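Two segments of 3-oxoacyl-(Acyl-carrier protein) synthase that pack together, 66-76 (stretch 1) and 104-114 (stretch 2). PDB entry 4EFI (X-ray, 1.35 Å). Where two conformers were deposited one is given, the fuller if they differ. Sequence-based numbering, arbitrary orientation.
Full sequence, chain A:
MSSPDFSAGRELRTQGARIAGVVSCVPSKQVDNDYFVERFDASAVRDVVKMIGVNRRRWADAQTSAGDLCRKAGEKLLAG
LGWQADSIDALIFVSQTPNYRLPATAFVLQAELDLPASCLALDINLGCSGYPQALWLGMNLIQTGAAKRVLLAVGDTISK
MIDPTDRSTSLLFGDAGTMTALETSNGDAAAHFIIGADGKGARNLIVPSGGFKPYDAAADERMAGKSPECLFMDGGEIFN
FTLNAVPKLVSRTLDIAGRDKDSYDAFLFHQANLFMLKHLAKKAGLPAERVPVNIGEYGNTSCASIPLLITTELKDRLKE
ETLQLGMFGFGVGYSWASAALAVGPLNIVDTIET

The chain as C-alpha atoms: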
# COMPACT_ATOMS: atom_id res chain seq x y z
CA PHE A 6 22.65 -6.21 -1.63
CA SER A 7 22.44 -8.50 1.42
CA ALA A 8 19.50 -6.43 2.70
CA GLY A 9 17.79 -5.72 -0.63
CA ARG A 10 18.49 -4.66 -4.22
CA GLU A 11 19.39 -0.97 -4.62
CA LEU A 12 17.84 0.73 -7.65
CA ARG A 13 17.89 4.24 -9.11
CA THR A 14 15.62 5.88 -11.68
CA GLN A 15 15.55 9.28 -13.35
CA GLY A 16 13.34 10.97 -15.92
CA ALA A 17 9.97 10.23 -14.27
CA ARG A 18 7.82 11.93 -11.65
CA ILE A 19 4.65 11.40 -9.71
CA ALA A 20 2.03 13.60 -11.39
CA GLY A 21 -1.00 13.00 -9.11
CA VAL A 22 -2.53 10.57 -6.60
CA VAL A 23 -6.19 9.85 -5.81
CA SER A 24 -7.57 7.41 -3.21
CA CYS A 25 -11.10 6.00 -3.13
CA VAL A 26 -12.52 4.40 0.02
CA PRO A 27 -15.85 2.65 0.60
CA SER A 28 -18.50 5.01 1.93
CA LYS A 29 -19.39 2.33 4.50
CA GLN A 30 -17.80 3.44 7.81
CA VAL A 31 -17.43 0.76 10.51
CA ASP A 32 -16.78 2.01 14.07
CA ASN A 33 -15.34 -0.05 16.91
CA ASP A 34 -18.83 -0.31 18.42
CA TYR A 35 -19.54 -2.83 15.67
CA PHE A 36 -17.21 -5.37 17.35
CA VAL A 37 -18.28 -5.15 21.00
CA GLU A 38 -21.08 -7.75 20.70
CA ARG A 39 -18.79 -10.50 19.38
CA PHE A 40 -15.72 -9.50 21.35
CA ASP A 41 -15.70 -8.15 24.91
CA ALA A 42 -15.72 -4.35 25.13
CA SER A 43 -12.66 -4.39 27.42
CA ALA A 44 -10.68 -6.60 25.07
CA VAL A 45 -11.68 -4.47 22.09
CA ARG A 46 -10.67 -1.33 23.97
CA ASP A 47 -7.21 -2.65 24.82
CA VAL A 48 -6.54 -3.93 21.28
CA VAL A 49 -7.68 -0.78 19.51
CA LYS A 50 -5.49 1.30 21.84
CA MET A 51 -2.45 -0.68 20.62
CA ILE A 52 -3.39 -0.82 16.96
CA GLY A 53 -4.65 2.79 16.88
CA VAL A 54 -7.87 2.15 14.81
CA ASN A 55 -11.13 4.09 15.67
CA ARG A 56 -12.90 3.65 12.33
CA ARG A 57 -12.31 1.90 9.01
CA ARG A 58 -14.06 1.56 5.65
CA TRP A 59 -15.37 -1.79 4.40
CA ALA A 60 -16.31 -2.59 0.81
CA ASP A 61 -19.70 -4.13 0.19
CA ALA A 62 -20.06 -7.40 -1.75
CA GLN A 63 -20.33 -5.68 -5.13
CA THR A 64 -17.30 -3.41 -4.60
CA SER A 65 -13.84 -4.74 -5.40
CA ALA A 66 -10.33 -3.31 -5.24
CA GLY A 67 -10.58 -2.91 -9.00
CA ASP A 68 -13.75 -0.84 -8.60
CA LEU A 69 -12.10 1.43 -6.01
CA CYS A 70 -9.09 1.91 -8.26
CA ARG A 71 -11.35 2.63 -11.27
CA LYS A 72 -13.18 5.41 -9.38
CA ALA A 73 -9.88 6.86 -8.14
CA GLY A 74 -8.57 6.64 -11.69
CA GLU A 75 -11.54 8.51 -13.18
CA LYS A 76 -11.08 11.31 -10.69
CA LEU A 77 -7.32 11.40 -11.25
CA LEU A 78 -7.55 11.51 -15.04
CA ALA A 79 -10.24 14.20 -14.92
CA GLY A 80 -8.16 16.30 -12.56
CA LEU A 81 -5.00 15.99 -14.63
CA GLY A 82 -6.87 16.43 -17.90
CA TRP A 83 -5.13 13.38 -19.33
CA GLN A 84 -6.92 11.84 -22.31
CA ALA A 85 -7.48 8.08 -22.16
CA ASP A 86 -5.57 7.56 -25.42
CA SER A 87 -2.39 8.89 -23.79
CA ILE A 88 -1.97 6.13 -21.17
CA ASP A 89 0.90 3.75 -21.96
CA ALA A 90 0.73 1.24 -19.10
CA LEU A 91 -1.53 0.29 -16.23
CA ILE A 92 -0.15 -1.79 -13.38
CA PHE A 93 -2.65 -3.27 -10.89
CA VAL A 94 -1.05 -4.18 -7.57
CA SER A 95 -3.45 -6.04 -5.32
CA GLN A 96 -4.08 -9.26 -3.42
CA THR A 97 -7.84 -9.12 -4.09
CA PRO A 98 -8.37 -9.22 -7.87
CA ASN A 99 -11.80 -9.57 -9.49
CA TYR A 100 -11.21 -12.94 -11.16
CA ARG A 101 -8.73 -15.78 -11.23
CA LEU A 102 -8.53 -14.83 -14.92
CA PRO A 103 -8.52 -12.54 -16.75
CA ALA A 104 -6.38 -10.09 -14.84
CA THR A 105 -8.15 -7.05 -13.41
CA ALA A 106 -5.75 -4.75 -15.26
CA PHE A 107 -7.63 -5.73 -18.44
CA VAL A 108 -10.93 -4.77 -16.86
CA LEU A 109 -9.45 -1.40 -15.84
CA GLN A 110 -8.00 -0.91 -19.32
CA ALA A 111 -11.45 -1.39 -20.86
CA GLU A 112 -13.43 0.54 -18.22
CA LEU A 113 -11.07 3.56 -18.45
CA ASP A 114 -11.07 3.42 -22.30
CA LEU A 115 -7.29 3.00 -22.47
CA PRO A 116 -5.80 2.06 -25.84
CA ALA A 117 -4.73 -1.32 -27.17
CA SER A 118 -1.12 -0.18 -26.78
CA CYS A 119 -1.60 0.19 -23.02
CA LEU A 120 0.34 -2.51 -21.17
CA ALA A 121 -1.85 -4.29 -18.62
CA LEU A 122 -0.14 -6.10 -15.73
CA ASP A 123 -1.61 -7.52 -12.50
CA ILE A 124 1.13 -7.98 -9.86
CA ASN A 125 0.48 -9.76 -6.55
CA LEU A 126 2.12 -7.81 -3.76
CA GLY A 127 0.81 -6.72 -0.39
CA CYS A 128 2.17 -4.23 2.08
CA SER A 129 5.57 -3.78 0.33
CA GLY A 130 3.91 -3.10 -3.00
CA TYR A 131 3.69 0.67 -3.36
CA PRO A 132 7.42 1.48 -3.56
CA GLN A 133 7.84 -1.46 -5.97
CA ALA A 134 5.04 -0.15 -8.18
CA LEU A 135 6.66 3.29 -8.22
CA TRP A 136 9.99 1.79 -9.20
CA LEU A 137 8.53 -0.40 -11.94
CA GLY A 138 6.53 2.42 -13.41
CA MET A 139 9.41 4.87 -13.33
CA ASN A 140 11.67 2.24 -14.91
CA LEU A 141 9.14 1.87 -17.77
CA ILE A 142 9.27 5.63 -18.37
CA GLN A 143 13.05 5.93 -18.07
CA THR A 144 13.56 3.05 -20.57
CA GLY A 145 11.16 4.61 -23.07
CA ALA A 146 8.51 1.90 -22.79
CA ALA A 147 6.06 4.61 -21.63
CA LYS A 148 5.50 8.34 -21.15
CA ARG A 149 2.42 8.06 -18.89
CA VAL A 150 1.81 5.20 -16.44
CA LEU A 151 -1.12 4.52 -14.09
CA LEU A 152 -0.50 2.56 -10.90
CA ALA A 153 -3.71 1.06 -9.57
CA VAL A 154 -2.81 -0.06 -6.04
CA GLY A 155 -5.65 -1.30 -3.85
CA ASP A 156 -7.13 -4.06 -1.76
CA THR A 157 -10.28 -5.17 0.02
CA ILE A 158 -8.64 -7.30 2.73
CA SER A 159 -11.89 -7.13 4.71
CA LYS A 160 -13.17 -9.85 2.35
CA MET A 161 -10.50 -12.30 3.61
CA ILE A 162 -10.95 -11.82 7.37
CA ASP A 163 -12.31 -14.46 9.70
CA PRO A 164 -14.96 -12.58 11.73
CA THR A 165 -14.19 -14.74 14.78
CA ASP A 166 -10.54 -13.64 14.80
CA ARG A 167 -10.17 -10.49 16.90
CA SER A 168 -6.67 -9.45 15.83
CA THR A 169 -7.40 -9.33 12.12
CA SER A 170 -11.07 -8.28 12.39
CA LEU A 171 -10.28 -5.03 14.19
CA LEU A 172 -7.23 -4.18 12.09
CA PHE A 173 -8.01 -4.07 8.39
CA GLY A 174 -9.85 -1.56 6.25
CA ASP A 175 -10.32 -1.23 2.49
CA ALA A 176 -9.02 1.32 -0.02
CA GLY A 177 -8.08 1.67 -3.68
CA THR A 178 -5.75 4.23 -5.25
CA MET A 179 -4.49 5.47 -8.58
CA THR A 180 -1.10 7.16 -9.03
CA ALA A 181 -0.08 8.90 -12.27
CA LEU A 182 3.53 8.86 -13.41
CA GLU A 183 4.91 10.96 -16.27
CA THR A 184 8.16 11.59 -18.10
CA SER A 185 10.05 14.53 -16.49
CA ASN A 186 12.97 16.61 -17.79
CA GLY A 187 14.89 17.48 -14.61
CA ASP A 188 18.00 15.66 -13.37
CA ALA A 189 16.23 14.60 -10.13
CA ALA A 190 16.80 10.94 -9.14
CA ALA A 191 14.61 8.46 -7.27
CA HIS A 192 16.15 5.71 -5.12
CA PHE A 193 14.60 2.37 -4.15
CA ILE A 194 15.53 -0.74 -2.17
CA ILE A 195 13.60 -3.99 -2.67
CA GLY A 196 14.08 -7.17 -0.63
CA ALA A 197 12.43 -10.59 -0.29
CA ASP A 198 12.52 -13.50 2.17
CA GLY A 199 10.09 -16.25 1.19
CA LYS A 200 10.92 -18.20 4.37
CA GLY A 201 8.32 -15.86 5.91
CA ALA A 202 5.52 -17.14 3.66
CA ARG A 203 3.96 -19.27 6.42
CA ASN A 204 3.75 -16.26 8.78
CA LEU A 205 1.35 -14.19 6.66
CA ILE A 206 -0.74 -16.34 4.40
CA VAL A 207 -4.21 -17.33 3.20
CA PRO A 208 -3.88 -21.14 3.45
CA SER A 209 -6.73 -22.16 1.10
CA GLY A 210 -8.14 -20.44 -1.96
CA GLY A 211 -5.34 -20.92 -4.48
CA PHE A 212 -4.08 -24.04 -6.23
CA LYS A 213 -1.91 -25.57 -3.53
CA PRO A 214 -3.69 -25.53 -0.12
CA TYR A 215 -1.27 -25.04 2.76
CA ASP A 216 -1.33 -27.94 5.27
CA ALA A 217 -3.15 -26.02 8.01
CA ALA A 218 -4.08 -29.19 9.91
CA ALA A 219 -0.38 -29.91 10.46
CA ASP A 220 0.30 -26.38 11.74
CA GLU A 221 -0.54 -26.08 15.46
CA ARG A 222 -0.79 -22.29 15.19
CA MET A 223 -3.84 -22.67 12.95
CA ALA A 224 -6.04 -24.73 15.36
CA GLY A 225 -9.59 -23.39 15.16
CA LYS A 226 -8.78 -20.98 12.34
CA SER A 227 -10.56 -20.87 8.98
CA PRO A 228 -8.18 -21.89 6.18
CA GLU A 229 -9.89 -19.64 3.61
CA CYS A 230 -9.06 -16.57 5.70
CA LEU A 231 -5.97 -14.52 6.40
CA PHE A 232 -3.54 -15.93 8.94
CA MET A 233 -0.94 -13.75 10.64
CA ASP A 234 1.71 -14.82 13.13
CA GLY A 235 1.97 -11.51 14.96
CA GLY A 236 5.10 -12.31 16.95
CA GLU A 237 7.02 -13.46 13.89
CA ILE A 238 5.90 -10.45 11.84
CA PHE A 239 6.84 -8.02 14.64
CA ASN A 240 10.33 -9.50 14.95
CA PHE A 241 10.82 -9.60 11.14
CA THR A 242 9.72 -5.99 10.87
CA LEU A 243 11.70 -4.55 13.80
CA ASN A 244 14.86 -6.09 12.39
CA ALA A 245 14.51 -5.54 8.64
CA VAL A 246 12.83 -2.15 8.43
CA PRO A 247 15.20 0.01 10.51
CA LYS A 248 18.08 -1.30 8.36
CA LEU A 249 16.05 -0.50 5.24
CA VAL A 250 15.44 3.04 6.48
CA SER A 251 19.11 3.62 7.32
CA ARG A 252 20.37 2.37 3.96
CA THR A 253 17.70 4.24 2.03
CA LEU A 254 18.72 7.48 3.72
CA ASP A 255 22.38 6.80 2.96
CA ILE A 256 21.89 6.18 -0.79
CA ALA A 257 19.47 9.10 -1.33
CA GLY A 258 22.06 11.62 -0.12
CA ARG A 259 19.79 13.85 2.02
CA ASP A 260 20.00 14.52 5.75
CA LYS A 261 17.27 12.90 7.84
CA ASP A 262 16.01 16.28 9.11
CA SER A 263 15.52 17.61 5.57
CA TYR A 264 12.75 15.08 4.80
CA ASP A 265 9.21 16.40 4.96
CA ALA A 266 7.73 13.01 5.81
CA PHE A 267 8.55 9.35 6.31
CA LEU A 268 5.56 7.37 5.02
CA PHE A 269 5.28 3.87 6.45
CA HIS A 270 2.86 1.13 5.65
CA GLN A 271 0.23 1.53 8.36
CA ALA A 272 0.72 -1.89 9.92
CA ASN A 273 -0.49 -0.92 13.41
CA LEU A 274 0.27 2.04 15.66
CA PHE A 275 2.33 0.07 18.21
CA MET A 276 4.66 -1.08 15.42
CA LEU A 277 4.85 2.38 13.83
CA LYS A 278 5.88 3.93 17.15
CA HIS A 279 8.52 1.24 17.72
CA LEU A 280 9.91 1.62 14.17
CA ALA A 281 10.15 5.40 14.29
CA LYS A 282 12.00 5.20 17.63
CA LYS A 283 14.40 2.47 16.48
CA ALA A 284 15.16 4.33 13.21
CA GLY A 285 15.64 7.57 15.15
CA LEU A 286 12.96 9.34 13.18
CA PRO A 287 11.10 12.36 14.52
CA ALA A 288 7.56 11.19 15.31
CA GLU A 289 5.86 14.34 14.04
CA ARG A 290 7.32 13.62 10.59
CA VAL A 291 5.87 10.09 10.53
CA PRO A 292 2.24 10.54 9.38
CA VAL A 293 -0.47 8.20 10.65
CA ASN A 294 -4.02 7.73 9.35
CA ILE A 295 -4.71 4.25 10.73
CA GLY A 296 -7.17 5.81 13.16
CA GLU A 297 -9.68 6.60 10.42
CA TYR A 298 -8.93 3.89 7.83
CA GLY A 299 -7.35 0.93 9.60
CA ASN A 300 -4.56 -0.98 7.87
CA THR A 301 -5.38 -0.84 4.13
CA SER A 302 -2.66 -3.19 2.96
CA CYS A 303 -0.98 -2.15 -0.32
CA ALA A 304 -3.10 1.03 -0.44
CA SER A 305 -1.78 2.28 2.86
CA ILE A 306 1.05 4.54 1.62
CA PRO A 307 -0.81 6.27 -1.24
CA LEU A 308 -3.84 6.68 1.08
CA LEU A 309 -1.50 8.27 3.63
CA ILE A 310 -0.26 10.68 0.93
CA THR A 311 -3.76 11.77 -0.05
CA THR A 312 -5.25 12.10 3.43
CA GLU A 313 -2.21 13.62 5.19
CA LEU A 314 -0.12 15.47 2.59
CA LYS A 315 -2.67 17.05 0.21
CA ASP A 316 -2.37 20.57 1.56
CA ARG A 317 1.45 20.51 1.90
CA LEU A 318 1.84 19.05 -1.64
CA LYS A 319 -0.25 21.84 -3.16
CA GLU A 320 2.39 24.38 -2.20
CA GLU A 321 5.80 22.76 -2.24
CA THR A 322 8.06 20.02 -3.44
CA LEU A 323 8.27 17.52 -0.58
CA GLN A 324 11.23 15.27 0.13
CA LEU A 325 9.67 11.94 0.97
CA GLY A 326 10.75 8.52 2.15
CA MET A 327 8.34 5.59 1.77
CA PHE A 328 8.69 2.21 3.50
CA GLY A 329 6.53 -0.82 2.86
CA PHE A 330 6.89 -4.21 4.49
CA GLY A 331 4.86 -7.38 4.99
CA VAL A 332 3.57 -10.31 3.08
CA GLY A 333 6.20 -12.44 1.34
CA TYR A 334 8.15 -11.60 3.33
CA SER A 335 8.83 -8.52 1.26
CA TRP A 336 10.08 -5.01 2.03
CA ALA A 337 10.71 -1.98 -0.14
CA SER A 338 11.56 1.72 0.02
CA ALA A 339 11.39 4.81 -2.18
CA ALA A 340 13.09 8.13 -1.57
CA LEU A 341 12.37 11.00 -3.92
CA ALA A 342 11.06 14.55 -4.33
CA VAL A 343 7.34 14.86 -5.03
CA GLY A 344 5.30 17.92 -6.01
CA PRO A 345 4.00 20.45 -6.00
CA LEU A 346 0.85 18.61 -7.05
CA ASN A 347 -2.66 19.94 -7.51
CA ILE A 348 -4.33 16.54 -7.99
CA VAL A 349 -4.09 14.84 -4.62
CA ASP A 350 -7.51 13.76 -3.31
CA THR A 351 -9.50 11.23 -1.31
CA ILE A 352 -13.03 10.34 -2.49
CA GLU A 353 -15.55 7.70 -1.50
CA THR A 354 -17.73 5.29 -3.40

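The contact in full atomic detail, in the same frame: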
# COMPACT_ATOMS: atom_id res chain seq x y z
N ALA A 66 -11.51 -4.16 -5.16
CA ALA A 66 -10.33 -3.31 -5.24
C ALA A 66 -10.24 -2.67 -6.62
O ALA A 66 -9.94 -1.49 -6.74
CB ALA A 66 -9.08 -4.12 -4.94
N GLY A 67 -10.54 -3.44 -7.66
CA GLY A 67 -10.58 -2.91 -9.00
C GLY A 67 -11.57 -1.76 -9.14
O GLY A 67 -11.34 -0.79 -9.88
N ASP A 68 -12.74 -1.90 -8.52
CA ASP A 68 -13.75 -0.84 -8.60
C ASP A 68 -13.24 0.44 -7.91
O ASP A 68 -13.45 1.56 -8.40
CB ASP A 68 -15.05 -1.25 -7.92
CG ASP A 68 -15.79 -2.39 -8.60
OD1 ASP A 68 -15.75 -2.47 -9.86
OD2 ASP A 68 -16.41 -3.18 -7.86
N LEU A 69 -12.62 0.29 -6.75
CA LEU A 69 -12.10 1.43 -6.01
C LEU A 69 -11.02 2.12 -6.80
O LEU A 69 -10.99 3.36 -6.89
CB LEU A 69 -11.55 0.98 -4.65
CG LEU A 69 -12.56 0.38 -3.67
CD1 LEU A 69 -11.88 -0.19 -2.44
CD2 LEU A 69 -13.60 1.42 -3.26
N CYS A 70 -10.12 1.34 -7.39
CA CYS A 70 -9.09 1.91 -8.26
C CYS A 70 -9.67 2.57 -9.50
O CYS A 70 -9.16 3.61 -9.91
CB CYS A 70 -8.07 0.86 -8.68
SG CYS A 70 -7.06 0.21 -7.31
N ARG A 71 -10.72 2.01 -10.09
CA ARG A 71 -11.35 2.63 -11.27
C ARG A 71 -11.89 4.01 -10.90
O ARG A 71 -11.67 5.00 -11.61
CB ARG A 71 -12.52 1.79 -11.80
CG ARG A 71 -13.17 2.40 -13.06
CD ARG A 71 -14.47 1.77 -13.48
NE ARG A 71 -15.48 1.82 -12.43
CZ ARG A 71 -15.90 0.78 -11.69
NH1 ARG A 71 -15.44 -0.46 -11.86
NH2 ARG A 71 -16.81 1.00 -10.76
N LYS A 72 -12.61 4.12 -9.78
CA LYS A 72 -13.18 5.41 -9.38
C LYS A 72 -12.08 6.42 -9.07
O LYS A 72 -12.15 7.59 -9.46
CB LYS A 72 -14.10 5.20 -8.17
CG LYS A 72 -15.33 4.39 -8.52
CD LYS A 72 -16.11 3.97 -7.28
CE LYS A 72 -17.42 3.28 -7.67
NZ LYS A 72 -17.81 2.28 -6.64
N ALA A 73 -11.02 5.98 -8.39
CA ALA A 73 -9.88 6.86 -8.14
C ALA A 73 -9.26 7.31 -9.45
O ALA A 73 -8.90 8.47 -9.62
CB ALA A 73 -8.84 6.14 -7.27
N GLY A 74 -9.16 6.37 -10.39
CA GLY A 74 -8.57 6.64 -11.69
C GLY A 74 -9.36 7.66 -12.50
O GLY A 74 -8.79 8.55 -13.13
N GLU A 75 -10.68 7.53 -12.50
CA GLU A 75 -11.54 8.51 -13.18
C GLU A 75 -11.33 9.89 -12.63
O GLU A 75 -11.22 10.87 -13.39
CB GLU A 75 -13.00 8.09 -13.05
CG GLU A 75 -13.30 6.84 -13.89
CD GLU A 75 -14.65 6.19 -13.64
OE1 GLU A 75 -15.17 6.26 -12.51
OE2 GLU A 75 -15.15 5.57 -14.60
N LYS A 76 -11.28 10.02 -11.31
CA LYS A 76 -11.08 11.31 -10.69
C LYS A 76 -9.69 11.86 -11.00
O LYS A 76 -9.53 13.06 -11.28
CB LYS A 76 -11.31 11.18 -9.17
CG LYS A 76 -11.12 12.43 -8.36
CD LYS A 76 -12.21 13.44 -8.61
CE LYS A 76 -12.09 14.61 -7.65
NZ LYS A 76 -13.30 15.48 -7.72
N ALA A 104 -6.89 -11.08 -15.76
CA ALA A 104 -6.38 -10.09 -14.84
C ALA A 104 -7.25 -8.83 -14.79
O ALA A 104 -7.80 -8.38 -15.80
CB ALA A 104 -4.96 -9.72 -15.23
N THR A 105 -7.32 -8.23 -13.62
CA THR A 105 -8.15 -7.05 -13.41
C THR A 105 -7.59 -5.83 -14.16
O THR A 105 -8.34 -4.90 -14.50
CB THR A 105 -8.33 -6.82 -11.89
OG1 THR A 105 -9.04 -7.93 -11.33
CG2 THR A 105 -9.13 -5.56 -11.59
N ALA A 106 -6.29 -5.83 -14.46
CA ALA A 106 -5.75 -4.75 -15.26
C ALA A 106 -6.45 -4.65 -16.61
O ALA A 106 -6.60 -3.56 -17.14
CB ALA A 106 -4.26 -4.92 -15.44
N PHE A 107 -6.90 -5.77 -17.16
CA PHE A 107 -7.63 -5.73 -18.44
C PHE A 107 -9.00 -5.11 -18.28
O PHE A 107 -9.46 -4.36 -19.15
CB PHE A 107 -7.75 -7.14 -19.05
CG PHE A 107 -6.44 -7.69 -19.49
CD1 PHE A 107 -5.85 -7.23 -20.66
CD2 PHE A 107 -5.78 -8.63 -18.73
CE1 PHE A 107 -4.62 -7.67 -21.05
CE2 PHE A 107 -4.54 -9.08 -19.12
CZ PHE A 107 -3.97 -8.59 -20.29
N VAL A 108 -9.64 -5.38 -17.15
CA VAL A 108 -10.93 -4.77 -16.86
C VAL A 108 -10.76 -3.25 -16.73
O VAL A 108 -11.56 -2.46 -17.23
CB VAL A 108 -11.50 -5.31 -15.55
CG1 VAL A 108 -12.80 -4.60 -15.19
CG2 VAL A 108 -11.70 -6.80 -15.64
N LEU A 109 -9.73 -2.83 -15.99
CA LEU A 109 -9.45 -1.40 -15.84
C LEU A 109 -9.12 -0.75 -17.18
O LEU A 109 -9.56 0.38 -17.46
CB LEU A 109 -8.34 -1.18 -14.84
CG LEU A 109 -8.72 -1.37 -13.37
CD1 LEU A 109 -7.50 -1.61 -12.52
CD2 LEU A 109 -9.48 -0.14 -12.85
N GLN A 110 -8.33 -1.43 -18.00
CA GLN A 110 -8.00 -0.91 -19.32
C GLN A 110 -9.28 -0.62 -20.10
O GLN A 110 -9.46 0.47 -20.70
CB GLN A 110 -7.09 -1.92 -20.05
CG GLN A 110 -6.75 -1.55 -21.49
CD GLN A 110 -7.71 -2.18 -22.49
OE1 GLN A 110 -8.00 -3.36 -22.40
NE2 GLN A 110 -8.20 -1.37 -23.43
N ALA A 111 -10.20 -1.58 -20.13
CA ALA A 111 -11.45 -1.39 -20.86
C ALA A 111 -12.32 -0.32 -20.21
O ALA A 111 -12.85 0.53 -20.91
CB ALA A 111 -12.21 -2.71 -21.00
N GLU A 112 -12.48 -0.35 -18.90
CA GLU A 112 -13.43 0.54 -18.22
C GLU A 112 -12.96 1.99 -18.27
O GLU A 112 -13.78 2.91 -18.26
CB GLU A 112 -13.65 0.10 -16.77
CG GLU A 112 -14.47 -1.19 -16.67
CD GLU A 112 -14.72 -1.69 -15.24
OE1 GLU A 112 -14.03 -1.25 -14.29
OE2 GLU A 112 -15.61 -2.55 -15.09
N LEU A 113 -11.64 2.21 -18.33
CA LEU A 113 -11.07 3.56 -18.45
C LEU A 113 -10.83 3.96 -19.90
O LEU A 113 -10.32 5.06 -20.16
CB LEU A 113 -9.78 3.68 -17.64
CG LEU A 113 -9.96 3.53 -16.13
CD1 LEU A 113 -8.62 3.44 -15.45
CD2 LEU A 113 -10.80 4.67 -15.56
N ASP A 114 -11.20 3.11 -20.86
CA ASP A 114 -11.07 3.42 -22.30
C ASP A 114 -9.62 3.61 -22.72
O ASP A 114 -9.35 4.40 -23.63
CB ASP A 114 -11.90 4.65 -22.72
CG ASP A 114 -12.02 4.81 -24.23
OD1 ASP A 114 -12.07 3.79 -24.94
OD2 ASP A 114 -12.06 5.98 -24.71
O HOH W 1 -12.28 -2.25 -12.39

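Two helices run in roughly the same direction, their axes 33° apart and 10.2 Å at closest approach; one arginine supplies the direct hydrogen bond between them, and a water adds a bridge. Arg-71 NH1 donates to Glu-112 OE1 across the contact at 2.9 Å and, within its own helix, to Asp-68 OD1, also at 2.9 Å. Both bonds are close to straight, at 158° and 157°, and both are salt bridges, so a single nitrogen serves two carboxylates. Asp-68 begins pointing away from the partner helix, yet its end comes nearer; its OD2 is satisfied by a residue just outside the stretch. Glu-112 OE1 accepts a second time, from a water 2.8 Å away. The same water gives a weak bond to Gly-67 O at 3.1 Å, a carbonyl already accepting from Arg-71 N at 2.9 Å in the helix.

Alongside these bonds, leucine methyls make most of the remaining contacts. Leu-109 CD2 lies 3.6 Å from Gly-67 O and 3.7 Å from Arg-71 CA, and Leu-113 CD2 sits 3.7 Å from Glu-75 CG, using the carbon part of a charged side chain. Gly-67 permits the close approach: Thr-105 CG2 is 4.0 Å from Gly-67 CA, and an ideal CB on Gly-67 would fall 2.9 Å from Thr-105 CG2, a clash. Thr-105 OG1 is hydrogen-bonded elsewhere in the structure.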